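Local atomic coordinates of exopolygalacturonase (Yersinia enterocolitica, PDB entry 2UVF), a protein that probably hydrolyses the polygalacturonic acid of pectin from its chain ends, and binds digalacturonic acid in a pocket on a parallel beta-helix. Residues Ser51-Val56 against Ile146-Ser151. Numbering follows the deposited sequence.
Sequences SSIVLV and ITAKTS
Starting at I146, the 146-149 strand, at the edge of the four-stranded sheet of the fibronectin type III domain, faces a strand of the other sheet, 53-58; the two short segments run roughly antiparallel, 153° apart. I146 lies where the two segments are farther apart, 9.7 Å between its CA and that of L55, and it spans the gap with its longer branch. CG1 is tucked in between the backbone N and C (chi1 71°), and CD1 comes within 3.8 Å of L55 CD2. The two side chains lie alongside, running opposite ways, with L41 of strand 39-42 against both. The next residue to point across is A148. Its short CB stands 4.3 Å from I53 CD1, and I53 CD1 also lies 3.8 Å from the carbonyl O of A148. At T150 the two segments close in, its CA only 6.5 Å from that of S51. T150 CG2, anti to the carbonyl carbon, meets the end of I53 crosswise, 3.9 Å from CD1 and 4.0 Å from CG1. OG1 is turned to the K121 carbonyl and the T124 amide, both hydrogen bonds, which fix the rotation that presents the methyl to I53. Y126 and F128 of strand 125-134 also touch I53. With no hydrogen bond between the two segments, this is a sandwich interface: each strand bonds within its own sheet, and I146, A148 and T150, every second residue, point to I53 and L55 and join the two layers through apolar contact.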
loop_
_atom_site.group_PDB
_atom_site.type_symbol
_atom_site.label_atom_id
_atom_site.label_comp_id
_atom_site.label_asym_id
_atom_site.label_seq_id
_atom_site.Cartn_x
_atom_site.Cartn_y
_atom_site.Cartn_z
ATOM N N SER A 51 -12.849 19.494 12.894
ATOM C CA SER A 51 -13.871 18.841 13.713
ATOM C C SER A 51 -13.630 17.363 14.016
ATOM O O SER A 51 -14.457 16.726 14.668
ATOM C CB SER A 51 -15.286 19.077 13.161
ATOM O OG SER A 51 -15.357 18.870 11.769
ATOM N N SER A 52 -12.507 16.820 13.557
ATOM C CA SER A 52 -12.234 15.394 13.750
ATOM C C SER A 52 -10.757 15.090 13.961
ATOM O O SER A 52 -9.895 15.767 13.419
ATOM C CB SER A 52 -12.789 14.568 12.585
ATOM O OG SER A 52 -12.383 15.120 11.345
ATOM N N ILE A 53 -10.492 14.059 14.761
ATOM C CA ILE A 53 -9.145 13.560 15.026
ATOM C C ILE A 53 -9.191 12.035 14.872
ATOM O O ILE A 53 -10.156 11.397 15.310
ATOM C CB ILE A 53 -8.648 13.974 16.457
ATOM C CG1 ILE A 53 -8.582 15.507 16.582
ATOM C CG2 ILE A 53 -7.287 13.321 16.806
ATOM C CD1 ILE A 53 -8.534 16.044 18.035
ATOM N N VAL A 54 -8.168 11.473 14.223
ATOM C CA VAL A 54 -7.981 10.019 14.114
ATOM C C VAL A 54 -6.908 9.545 15.111
ATOM O O VAL A 54 -5.802 10.091 15.151
ATOM C CB VAL A 54 -7.602 9.583 12.656
ATOM C CG1 VAL A 54 -7.534 8.053 12.528
ATOM C CG2 VAL A 54 -8.587 10.137 11.637
ATOM N N LEU A 55 -7.242 8.524 15.900
ATOM C CA LEU A 55 -6.304 7.904 16.841
ATOM C C LEU A 55 -5.886 6.500 16.407
ATOM O O LEU A 55 -6.693 5.738 15.879
ATOM C CB LEU A 55 -6.926 7.811 18.242
ATOM C CG LEU A 55 -7.474 9.062 18.944
ATOM C CD1 LEU A 55 -8.477 8.650 20.036
ATOM C CD2 LEU A 55 -6.354 9.929 19.502
ATOM N N VAL A 56 -4.617 6.168 16.632
ATOM C CA VAL A 56 -4.118 4.810 16.445
ATOM C C VAL A 56 -3.209 4.442 17.602
ATOM O O VAL A 56 -2.756 5.312 18.337
ATOM C CB VAL A 56 -3.365 4.602 15.087
ATOM C CG1 VAL A 56 -4.242 4.968 13.892
ATOM C CG2 VAL A 56 -2.058 5.346 15.063
ATOM N N ILE A 146 -2.832 11.210 25.580
ATOM C CA ILE A 146 -2.355 12.187 24.624
ATOM C C ILE A 146 -3.336 13.349 24.578
ATOM O O ILE A 146 -4.553 13.168 24.714
ATOM C CB ILE A 146 -2.049 11.607 23.177
ATOM C CG1 ILE A 146 -3.318 11.221 22.414
ATOM C CG2 ILE A 146 -1.053 10.446 23.228
ATOM C CD1 ILE A 146 -3.102 11.189 20.905
ATOM N N THR A 147 -2.785 14.546 24.429
ATOM C CA THR A 147 -3.566 15.736 24.132
ATOM C C THR A 147 -3.360 16.022 22.654
ATOM O O THR A 147 -2.231 15.919 22.144
ATOM C CB THR A 147 -3.075 16.946 24.949
ATOM O OG1 THR A 147 -2.473 16.484 26.169
ATOM C CG2 THR A 147 -4.219 17.925 25.250
ATOM N N ALA A 148 -4.447 16.361 21.965
ATOM C CA ALA A 148 -4.374 16.731 20.562
ATOM C C ALA A 148 -5.367 17.837 20.239
ATOM O O ALA A 148 -6.525 17.813 20.677
ATOM C CB ALA A 148 -4.599 15.521 19.670
ATOM N N LYS A 149 -4.901 18.804 19.458
ATOM C CA LYS A 149 -5.704 19.962 19.112
ATOM C C LYS A 149 -6.185 19.889 17.667
ATOM O O LYS A 149 -5.396 19.648 16.748
ATOM C CB LYS A 149 -4.896 21.249 19.359
ATOM C CG LYS A 149 -5.732 22.524 19.490
ATOM C CD LYS A 149 -4.905 23.686 20.023
ATOM C CE LYS A 149 -4.087 24.372 18.926
ATOM N NZ LYS A 149 -4.891 25.370 18.158
ATOM N N THR A 150 -7.483 20.106 17.476
ATOM C CA THR A 150 -8.055 20.309 16.147
ATOM C C THR A 150 -7.404 21.519 15.455
ATOM O O THR A 150 -6.671 22.293 16.085
ATOM C CB THR A 150 -9.601 20.494 16.199
ATOM O OG1 THR A 150 -9.956 21.474 17.187
ATOM C CG2 THR A 150 -10.300 19.165 16.517
ATOM N N SER A 151 -7.654 21.660 14.158
ATOM C CA SER A 151 -7.143 22.785 13.392
ATOM C C SER A 151 -8.213 23.882 13.307
ATOM O O SER A 151 -9.375 23.653 13.655
ATOM C CB SER A 151 -6.710 22.316 11.998
ATOM O OG SER A 151 -7.828 22.030 11.167
#